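Local coordinates for protein isocitrate dehydrogenase [NAD] subunit 1, mitochondrial (Saccharomyces cerevisiae, PDB 3BLX) that catalyses, as one of two kinds of subunit in an octamer, the NAD-dependent oxidative decarboxylation of isocitrate to 2-oxoglutarate and also binds mitochondrial mRNA leaders, at residues H316-E321 with I343-T348; T33-T38 with D337-I342; D122-V127 with Y173-V178; T38-E43 with I47-I52. All coordinates share one frame; numbering follows the deposited sequence.

Contact 1: H316-E321 with I343-T348; sequences HETIAE and INKLST
A single lysine, K345, makes the whole of the 343-348 side of this contact, driving its ammonium between two glutamates, E317 and E321, one turn apart. From E321 the group is equally far from both carboxylate oxygens, with K345 NZ 2.9 Å from E321 OE1 and from E321 OE2, so the ammonium faces both oxygens of the carboxylate. The second salt bridge is longer, 3.2 Å between K345 NZ and E317 OE2. Both pairs are salt bridges, but their hydrogen-bond geometry is weak, and the link is probably mainly electrostatic. The approach differs too: E321 comes head-on from the direction opposite to K345, whereas the E317 chain slants across it, its OE2 also 3.3 Å from K345 CE. A bend at chi3 (80°) turns the end of the otherwise extended lysine toward the acids. The pair of helices belongs to the C-terminal part of the isocitrate/isopropylmalate dehydrogenase fold: helix 306-320 ends here, and helix 335-347 is the last of the chain. E317 lies in the last turn and E321 just beyond it, at the carboxyl end of the helix, where the peptide dipoles point their negative end, so a positive group between them should be welcome. Threonine suits position 318, closer in: its OG1 rests against the lysine shaft, 3.3 Å from K345 CD, while its hydrogen bond is spent on the carbonyl of A314 in the same helix. Lysine suits 345, since its methylenes can pass T318 at a slant while its charge continues to the more exposed side, where E321 stands.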
# COMPACT_ATOMS: atom_id res chain seq x y z
N HIS E 316 10.25 32.85 32.34
CA HIS E 316 9.50 34.10 32.31
C HIS E 316 9.86 34.98 33.51
O HIS E 316 9.95 36.21 33.39
CB HIS E 316 8.00 33.83 32.30
CG HIS E 316 7.51 33.27 31.00
ND1 HIS E 316 7.78 33.87 29.79
CD2 HIS E 316 6.77 32.18 30.72
CE1 HIS E 316 7.23 33.17 28.82
NE2 HIS E 316 6.61 32.13 29.36
N GLU E 317 10.06 34.34 34.65
CA GLU E 317 10.41 35.00 35.90
C GLU E 317 11.82 35.54 35.79
O GLU E 317 12.07 36.70 36.12
CB GLU E 317 10.32 34.00 37.05
CG GLU E 317 10.17 34.59 38.45
CD GLU E 317 9.84 33.53 39.49
OE1 GLU E 317 8.80 32.85 39.34
OE2 GLU E 317 10.62 33.38 40.45
N THR E 318 12.74 34.70 35.33
CA THR E 318 14.12 35.13 35.16
C THR E 318 14.27 36.35 34.23
O THR E 318 15.05 37.25 34.51
CB THR E 318 15.00 34.01 34.65
OG1 THR E 318 15.02 32.95 35.61
CG2 THR E 318 16.43 34.51 34.42
N ILE E 319 13.52 36.39 33.14
CA ILE E 319 13.67 37.51 32.22
C ILE E 319 12.87 38.74 32.72
O ILE E 319 13.20 39.89 32.40
CB ILE E 319 13.39 37.17 30.68
CG1 ILE E 319 12.00 37.59 30.25
CG2 ILE E 319 13.70 35.73 30.30
CD1 ILE E 319 11.99 38.97 29.64
N ALA E 320 11.83 38.50 33.52
CA ALA E 320 11.07 39.61 34.11
C ALA E 320 11.90 40.50 35.05
O ALA E 320 11.76 41.73 35.04
CB ALA E 320 9.85 39.08 34.82
N GLU E 321 12.74 39.88 35.87
CA GLU E 321 13.72 40.61 36.68
C GLU E 321 15.00 40.80 35.87
O GLU E 321 15.71 39.84 35.59
CB GLU E 321 14.06 39.79 37.93
CG GLU E 321 12.86 39.14 38.60
CD GLU E 321 13.24 37.92 39.41
OE1 GLU E 321 14.43 37.50 39.37
OE2 GLU E 321 12.32 37.38 40.09
N ILE E 343 17.78 27.41 36.34
CA ILE E 343 17.90 26.20 37.12
C ILE E 343 17.78 26.51 38.61
O ILE E 343 17.24 25.71 39.37
CB ILE E 343 19.25 25.53 36.85
CG1 ILE E 343 19.29 25.04 35.41
CG2 ILE E 343 19.46 24.37 37.82
CD1 ILE E 343 20.63 24.44 35.02
N ASN E 344 18.29 27.68 39.01
CA ASN E 344 18.25 28.10 40.40
C ASN E 344 16.82 28.36 40.90
O ASN E 344 16.48 27.97 42.02
CB ASN E 344 19.14 29.33 40.62
CG ASN E 344 19.16 29.80 42.06
OD1 ASN E 344 19.64 29.09 42.94
ND2 ASN E 344 18.63 31.02 42.31
N LYS E 345 16.00 29.02 40.09
CA LYS E 345 14.60 29.26 40.48
C LYS E 345 13.82 27.97 40.46
O LYS E 345 12.75 27.89 41.05
CB LYS E 345 13.91 30.28 39.56
CG LYS E 345 14.85 31.32 39.04
CD LYS E 345 14.13 32.62 38.74
CE LYS E 345 13.91 33.41 40.02
NZ LYS E 345 13.45 34.78 39.72
N LEU E 346 14.36 26.98 39.76
CA LEU E 346 13.71 25.69 39.60
C LEU E 346 13.82 24.83 40.86
O LEU E 346 12.84 24.22 41.27
CB LEU E 346 14.28 24.96 38.39
CG LEU E 346 13.37 24.73 37.17
CD1 LEU E 346 12.09 25.53 37.23
CD2 LEU E 346 14.13 24.99 35.89
N SER E 347 15.02 24.77 41.45
CA SER E 347 15.22 24.00 42.68
C SER E 347 14.40 24.55 43.85
O SER E 347 13.85 23.78 44.65
CB SER E 347 16.70 23.97 43.06
OG SER E 347 17.21 25.28 43.10
N THR E 348 14.29 25.87 43.95
CA THR E 348 13.49 26.49 45.00
C THR E 348 12.00 26.52 44.64
O THR E 348 11.18 26.96 45.45
CB THR E 348 13.95 27.95 45.32
OG1 THR E 348 13.16 28.90 44.58
CG2 THR E 348 15.44 28.14 44.99

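Contact 2: T33-T38 with D337-I342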
# COMPACT_ATOMS: atom_id res chain seq x y z
N THR E 33 21.31 24.58 22.63
CA THR E 33 20.90 23.21 22.83
C THR E 33 21.39 22.68 24.19
O THR E 33 20.66 21.96 24.89
CB THR E 33 21.48 22.33 21.74
OG1 THR E 33 20.48 22.13 20.75
CG2 THR E 33 21.93 20.99 22.30
N ASP E 34 22.62 23.05 24.55
CA ASP E 34 23.20 22.62 25.82
C ASP E 34 22.50 23.25 27.03
O ASP E 34 22.33 22.62 28.07
CB ASP E 34 24.70 22.86 25.86
CG ASP E 34 25.47 21.90 24.95
OD1 ASP E 34 24.88 20.90 24.47
OD2 ASP E 34 26.68 22.13 24.70
N SER E 35 22.06 24.49 26.86
CA SER E 35 21.18 25.11 27.83
C SER E 35 19.97 24.21 28.16
O SER E 35 19.69 23.95 29.33
CB SER E 35 20.75 26.48 27.32
OG SER E 35 19.70 27.01 28.09
N VAL E 36 19.29 23.72 27.13
CA VAL E 36 18.14 22.84 27.33
C VAL E 36 18.57 21.52 27.98
O VAL E 36 17.99 21.11 28.96
CB VAL E 36 17.40 22.56 26.01
CG1 VAL E 36 16.49 21.35 26.17
CG2 VAL E 36 16.58 23.76 25.60
N ARG E 37 19.58 20.86 27.43
CA ARG E 37 20.11 19.63 28.03
C ARG E 37 20.34 19.80 29.53
O ARG E 37 19.98 18.92 30.31
CB ARG E 37 21.41 19.23 27.36
CG ARG E 37 21.29 18.10 26.41
CD ARG E 37 22.64 17.48 26.18
NE ARG E 37 23.25 17.99 24.97
CZ ARG E 37 23.52 17.23 23.90
NH1 ARG E 37 23.22 15.94 23.94
NH2 ARG E 37 24.09 17.78 22.82
N THR E 38 20.96 20.93 29.90
CA THR E 38 21.29 21.26 31.28
C THR E 38 20.05 21.45 32.17
O THR E 38 19.93 20.86 33.25
CB THR E 38 22.19 22.55 31.36
OG1 THR E 38 23.45 22.31 30.72
CG2 THR E 38 22.45 22.93 32.79
N ASP E 337 25.15 31.92 32.41
CA ASP E 337 24.63 32.61 33.58
C ASP E 337 23.12 32.53 33.59
O ASP E 337 22.49 32.24 34.61
CB ASP E 337 25.07 34.08 33.61
CG ASP E 337 26.58 34.25 33.83
OD1 ASP E 337 27.23 33.32 34.38
OD2 ASP E 337 27.12 35.33 33.44
N PHE E 338 22.53 32.79 32.44
CA PHE E 338 21.09 32.82 32.29
C PHE E 338 20.51 31.44 32.59
O PHE E 338 19.51 31.32 33.30
CB PHE E 338 20.75 33.28 30.87
CG PHE E 338 19.29 33.43 30.60
CD1 PHE E 338 18.53 34.32 31.33
CD2 PHE E 338 18.68 32.68 29.61
CE1 PHE E 338 17.18 34.47 31.08
CE2 PHE E 338 17.32 32.82 29.36
CZ PHE E 338 16.58 33.71 30.10
N THR E 339 21.14 30.41 32.05
CA THR E 339 20.71 29.04 32.28
C THR E 339 20.74 28.71 33.77
O THR E 339 19.75 28.20 34.31
CB THR E 339 21.59 28.02 31.54
OG1 THR E 339 21.56 28.29 30.13
CG2 THR E 339 21.10 26.61 31.79
N ASN E 340 21.88 29.00 34.41
CA ASN E 340 22.05 28.72 35.83
C ASN E 340 21.03 29.45 36.74
O ASN E 340 20.57 28.87 37.73
CB ASN E 340 23.48 28.99 36.26
CG ASN E 340 24.46 27.99 35.66
OD1 ASN E 340 24.08 26.85 35.35
ND2 ASN E 340 25.71 28.41 35.49
N GLU E 341 20.68 30.69 36.39
CA GLU E 341 19.65 31.43 37.10
C GLU E 341 18.30 30.73 36.99
O GLU E 341 17.53 30.68 37.95
CB GLU E 341 19.52 32.86 36.54
CG GLU E 341 19.53 34.00 37.60
CD GLU E 341 18.49 33.87 38.73
OE1 GLU E 341 17.41 34.50 38.62
OE2 GLU E 341 18.77 33.18 39.75
N ILE E 342 18.00 30.20 35.81
CA ILE E 342 16.75 29.48 35.59
C ILE E 342 16.71 28.21 36.42
O ILE E 342 15.75 27.95 37.12
CB ILE E 342 16.53 29.16 34.10
CG1 ILE E 342 16.14 30.43 33.33
CG2 ILE E 342 15.43 28.12 33.92
CD1 ILE E 342 16.33 30.30 31.83
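T339 looks toward helix 27-42, and its three side-chain heavy atoms divide the work. T339 CB stands back, with S35 OG 4.1 Å away. From it OG1 branches beside the backbone N (chi1 -59°), and here the polar link is made: S35 OG donates a hydrogen bond of 3.0 Å to T339 OG1. The same T339 OG1 is hydrogen-bonded to the carbonyl of T335 one turn back, so the buried hydroxyl joins its own helix to the neighbouring one. The methyl makes the apolar contact, T339 CG2 sitting 4.0 Å from T38 CG2, with the chains of T38 and T339 crossing at a slant; it also lies near the carbonyl oxygen of S35. T38 turns its methyl to T339 while its hydroxyl, on the other branch, bonds back within the helix: T38 OG1 reaches D34 O at 2.9 Å, from the face of that carbonyl opposite to T38 N. Serine suits position 35 because so short a side chain lets the backbones draw together, with S35 CA and T339 CA 6.0 Å apart; P288 and I292 also touch it. Small hydroxylated residues with one hydrogen bond between them mark one of the places where helices 27-42 and 335-347 pack closely in the isocitrate/isopropylmalate dehydrogenase fold.

Contact 3: D122-V127 with Y173-V178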
# COMPACT_ATOMS: atom_id res chain seq x y z
N ASP E 122 2.41 43.86 24.84
CA ASP E 122 1.36 42.85 24.95
C ASP E 122 0.91 42.27 23.61
O ASP E 122 -0.25 42.40 23.21
CB ASP E 122 0.17 43.40 25.74
CG ASP E 122 0.54 43.72 27.18
OD1 ASP E 122 0.90 42.77 27.92
OD2 ASP E 122 0.49 44.91 27.56
N ILE E 123 1.86 41.65 22.92
CA ILE E 123 1.56 41.04 21.64
C ILE E 123 1.32 39.55 21.86
O ILE E 123 1.96 38.91 22.71
CB ILE E 123 2.69 41.28 20.64
CG1 ILE E 123 2.63 42.73 20.16
CG2 ILE E 123 2.59 40.34 19.45
CD1 ILE E 123 3.85 43.17 19.44
N ASP E 124 0.36 39.01 21.12
CA ASP E 124 0.10 37.58 21.17
C ASP E 124 -0.43 37.01 19.85
O ASP E 124 -1.62 36.70 19.72
CB ASP E 124 -0.85 37.22 22.31
CG ASP E 124 -0.87 35.72 22.59
OD1 ASP E 124 -0.17 34.98 21.86
OD2 ASP E 124 -1.58 35.30 23.53
N LEU E 125 0.47 36.86 18.88
CA LEU E 125 0.04 36.23 17.64
C LEU E 125 0.79 34.95 17.32
O LEU E 125 1.90 34.72 17.80
CB LEU E 125 0.05 37.22 16.48
CG LEU E 125 1.29 38.04 16.21
CD1 LEU E 125 2.19 37.30 15.25
CD2 LEU E 125 0.81 39.32 15.57
N ILE E 126 0.12 34.11 16.54
CA ILE E 126 0.62 32.83 16.10
C ILE E 126 0.59 32.81 14.59
O ILE E 126 -0.43 33.13 13.99
CB ILE E 126 -0.28 31.74 16.62
CG1 ILE E 126 -0.25 31.77 18.14
CG2 ILE E 126 0.11 30.36 16.07
CD1 ILE E 126 -1.15 30.74 18.75
N VAL E 127 1.72 32.46 13.97
CA VAL E 127 1.81 32.39 12.53
C VAL E 127 1.99 30.93 12.14
O VAL E 127 2.92 30.26 12.57
CB VAL E 127 2.97 33.25 11.97
CG1 VAL E 127 3.18 32.98 10.48
CG2 VAL E 127 2.70 34.74 12.21
N TYR E 173 -6.02 25.63 21.61
CA TYR E 173 -5.38 26.64 22.46
C TYR E 173 -6.30 27.84 22.66
O TYR E 173 -5.86 28.94 22.99
CB TYR E 173 -3.98 27.04 21.93
CG TYR E 173 -3.02 25.87 21.92
CD1 TYR E 173 -2.68 25.22 20.74
CD2 TYR E 173 -2.48 25.38 23.11
CE1 TYR E 173 -1.82 24.13 20.74
CE2 TYR E 173 -1.62 24.30 23.12
CZ TYR E 173 -1.28 23.67 21.94
OH TYR E 173 -0.43 22.58 21.97
N ASN E 174 -7.59 27.59 22.49
CA ASN E 174 -8.60 28.62 22.70
C ASN E 174 -8.30 29.96 22.06
O ASN E 174 -8.38 31.01 22.71
CB ASN E 174 -8.89 28.80 24.20
CG ASN E 174 -9.67 27.62 24.78
OD1 ASN E 174 -10.90 27.57 24.69
ND2 ASN E 174 -8.95 26.68 25.39
N ARG E 175 -7.93 29.92 20.78
CA ARG E 175 -7.82 31.13 20.00
C ARG E 175 -9.15 31.32 19.30
O ARG E 175 -9.85 30.35 19.00
CB ARG E 175 -6.68 31.00 18.99
CG ARG E 175 -5.38 31.60 19.46
CD ARG E 175 -4.89 30.96 20.74
NE ARG E 175 -3.65 31.56 21.26
CZ ARG E 175 -3.10 32.71 20.89
NH1 ARG E 175 -3.66 33.48 19.96
NH2 ARG E 175 -1.98 33.12 21.46
N LYS E 176 -9.52 32.57 19.04
CA LYS E 176 -10.86 32.84 18.54
C LYS E 176 -10.87 33.35 17.11
O LYS E 176 -11.92 33.38 16.48
CB LYS E 176 -11.60 33.80 19.48
CG LYS E 176 -12.17 33.09 20.70
CD LYS E 176 -12.12 33.95 21.95
CE LYS E 176 -12.37 33.09 23.19
NZ LYS E 176 -12.49 33.91 24.43
N SER E 177 -9.71 33.73 16.59
CA SER E 177 -9.60 34.25 15.23
C SER E 177 -8.55 33.54 14.40
O SER E 177 -7.42 33.35 14.83
CB SER E 177 -9.31 35.75 15.22
OG SER E 177 -10.51 36.50 15.21
N VAL E 178 -8.94 33.16 13.19
CA VAL E 178 -8.00 32.66 12.21
C VAL E 178 -8.11 33.52 10.98
O VAL E 178 -9.19 33.64 10.40
CB VAL E 178 -8.30 31.20 11.85
CG1 VAL E 178 -7.54 30.79 10.59
CG2 VAL E 178 -7.95 30.29 13.02
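R175 NH2 donates a hydrogen bond of 2.6 Å to D124 OD1, part of a salt bridge, and D124 OD2 lies close by. The fit is not the flat, two-pronged kind. Carboxylate and guanidinium planes stand 85° apart, so OD1 lies in the plane of the guanidinium but is itself met from 45° above the carboxylate. The other terminal nitrogen, NH1, makes a salt bridge to D231, which should fix the rotation of the group. I126 supplies the apolar side, its CD1 sitting over the centre of one guanidinium face, 3.5 Å from R175 CZ. Strands 124-130 and 177-182 are both parallel partners of strand 232-235, so the arginine spans that intervening strand at the N-terminal ends of these strands. R175 itself takes part in the Schellman motif that closes helix 156-172, its N bonded to A170 O and N174 the C-prime residue at positive phi; a bend at chi2 (60°) then directs the chain toward D124. Isoleucine suits position 126, where a long branch can cover the cation while the same side chain packs on V232 and F169. Farther along its strand comes R129, a probable substrate-binding residue whose side chain is about 10 Å from that of I126.

Contact 4: T38-E43 with I47-I52; sequences TIFEAE and IDWETI
F40 is the side chain that helix 27-42 presses against the strand, and it meets two residues there, W49 and I47. The closest packing is at one side of the ring, with F40 CD2 3.3 Å from W49 CZ2 and F40 CE2 3.7 Å from W49 CH2. The rings are inclined by only 30° but slid apart, centroids 5.4 Å from each other, so they barely overlap and meet mainly by van der Waals contact. I47 adds its tip on the same side of the F40 ring, I47 CD1 being 3.8 Å from F40 CE2, while its CG2 branch covers part of one face of the W49 indole, 3.9 Å above the plane. With S295, L299 and I311 also against F40, a large apolar ring suits the site. The contact slackens outward: E41, next on the helix, is exposed and poorly ordered, and W49 itself is only partly buried. Along the strand, D48 and E50 alternate with the two apolar residues and are bound by salt bridges to R17 and R72. This alternation, apolar to the helix and charged to the far side, fits a beta-alpha-beta crossover, in which helix 27-42 covers the sheet between the parallel neighbouring strands 17-25 and 47-51.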
# COMPACT_ATOMS: atom_id res chain seq x y z
N THR E 38 20.96 20.93 29.90
CA THR E 38 21.29 21.26 31.28
C THR E 38 20.05 21.45 32.17
O THR E 38 19.93 20.86 33.25
CB THR E 38 22.19 22.55 31.36
OG1 THR E 38 23.45 22.31 30.72
CG2 THR E 38 22.45 22.93 32.79
N ILE E 39 19.13 22.29 31.74
CA ILE E 39 17.87 22.42 32.46
C ILE E 39 17.13 21.08 32.59
O ILE E 39 16.50 20.80 33.62
CB ILE E 39 16.95 23.41 31.79
CG1 ILE E 39 17.62 24.79 31.71
CG2 ILE E 39 15.62 23.47 32.50
CD1 ILE E 39 16.81 25.83 30.94
N PHE E 40 17.21 20.25 31.56
CA PHE E 40 16.48 18.98 31.57
C PHE E 40 17.04 17.97 32.57
O PHE E 40 16.29 17.34 33.27
CB PHE E 40 16.39 18.36 30.17
CG PHE E 40 15.18 18.81 29.37
CD1 PHE E 40 14.69 20.10 29.49
CD2 PHE E 40 14.57 17.96 28.48
CE1 PHE E 40 13.61 20.51 28.74
CE2 PHE E 40 13.50 18.36 27.74
CZ PHE E 40 13.01 19.64 27.87
N GLU E 41 18.36 17.81 32.62
CA GLU E 41 18.97 16.95 33.61
C GLU E 41 18.71 17.46 35.03
O GLU E 41 18.54 16.68 35.97
CB GLU E 41 20.48 16.78 33.37
CG GLU E 41 21.32 17.99 33.73
CD GLU E 41 22.82 17.72 33.69
OE1 GLU E 41 23.61 18.70 33.80
OE2 GLU E 41 23.22 16.54 33.55
N ALA E 42 18.68 18.78 35.19
CA ALA E 42 18.50 19.40 36.49
C ALA E 42 17.11 19.14 37.03
O ALA E 42 16.90 19.07 38.23
CB ALA E 42 18.74 20.90 36.40
N GLU E 43 16.16 19.03 36.12
CA GLU E 43 14.77 18.82 36.49
C GLU E 43 14.49 17.31 36.49
O GLU E 43 13.40 16.86 36.81
CB GLU E 43 13.89 19.53 35.47
CG GLU E 43 12.50 19.79 35.95
CD GLU E 43 12.45 20.86 37.02
OE1 GLU E 43 11.42 20.97 37.71
OE2 GLU E 43 13.44 21.60 37.17
N ILE E 47 13.76 11.89 29.68
CA ILE E 47 14.07 11.99 28.28
C ILE E 47 15.51 11.61 28.03
O ILE E 47 16.41 12.11 28.68
CB ILE E 47 13.78 13.41 27.76
CG1 ILE E 47 12.27 13.64 27.72
CG2 ILE E 47 14.38 13.61 26.38
CD1 ILE E 47 11.86 14.95 27.14
N ASP E 48 15.71 10.67 27.11
CA ASP E 48 17.04 10.31 26.64
C ASP E 48 17.28 10.90 25.25
O ASP E 48 16.51 10.67 24.32
CB ASP E 48 17.18 8.79 26.58
CG ASP E 48 17.19 8.12 27.97
OD1 ASP E 48 17.51 8.80 28.98
OD2 ASP E 48 16.90 6.90 28.05
N TRP E 49 18.33 11.68 25.11
CA TRP E 49 18.63 12.28 23.82
C TRP E 49 19.34 11.30 22.92
O TRP E 49 20.25 10.60 23.34
CB TRP E 49 19.49 13.51 23.99
CG TRP E 49 18.94 14.50 24.98
CD1 TRP E 49 19.41 14.77 26.22
CD2 TRP E 49 17.81 15.37 24.78
NE1 TRP E 49 18.66 15.74 26.81
CE2 TRP E 49 17.67 16.14 25.95
CE3 TRP E 49 16.92 15.58 23.72
CZ2 TRP E 49 16.69 17.10 26.09
CZ3 TRP E 49 15.92 16.52 23.88
CH2 TRP E 49 15.82 17.27 25.05
N GLU E 50 18.90 11.23 21.67
CA GLU E 50 19.65 10.48 20.67
C GLU E 50 20.23 11.55 19.79
O GLU E 50 19.61 12.01 18.84
CB GLU E 50 18.74 9.58 19.86
CG GLU E 50 19.45 8.77 18.77
CD GLU E 50 18.54 7.73 18.05
OE1 GLU E 50 18.82 7.39 16.88
OE2 GLU E 50 17.54 7.25 18.64
N THR E 51 21.42 12.00 20.16
CA THR E 51 21.97 13.19 19.57
C THR E 51 22.65 12.91 18.21
O THR E 51 23.38 11.94 18.06
CB THR E 51 22.84 13.98 20.59
OG1 THR E 51 23.91 14.63 19.91
CG2 THR E 51 23.41 13.08 21.65
N ILE E 52 22.34 13.73 17.22
CA ILE E 52 22.83 13.50 15.87
C ILE E 52 23.81 14.60 15.46
O ILE E 52 23.46 15.79 15.45
CB ILE E 52 21.69 13.48 14.80
CG1 ILE E 52 20.58 12.50 15.18
CG2 ILE E 52 22.26 13.11 13.44
CD1 ILE E 52 21.05 11.04 15.21

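How the contacts relate
Contacts 1, 2 and 4 form one continuous block, while contact 3 stands apart. Contact 2 is the hub, its centre about 11 Å from those of contacts 1 and 4; it shares helix 335-347 with contact 1, and helix 27-42 and residue T38 with contact 4. F338 bears on T318 and I319, and I343 on T38, so the three pack directly. Contact 3 has its centre about 26 to 30 Å from the others, though it reaches the same mixed sheet as contact 4. In sequence contacts 4 and 3 are nested inside the loop that contact 2 closes, and contact 1, whose segments alternate with those of contact 2, follows them; beginning and end of the chain thus meet.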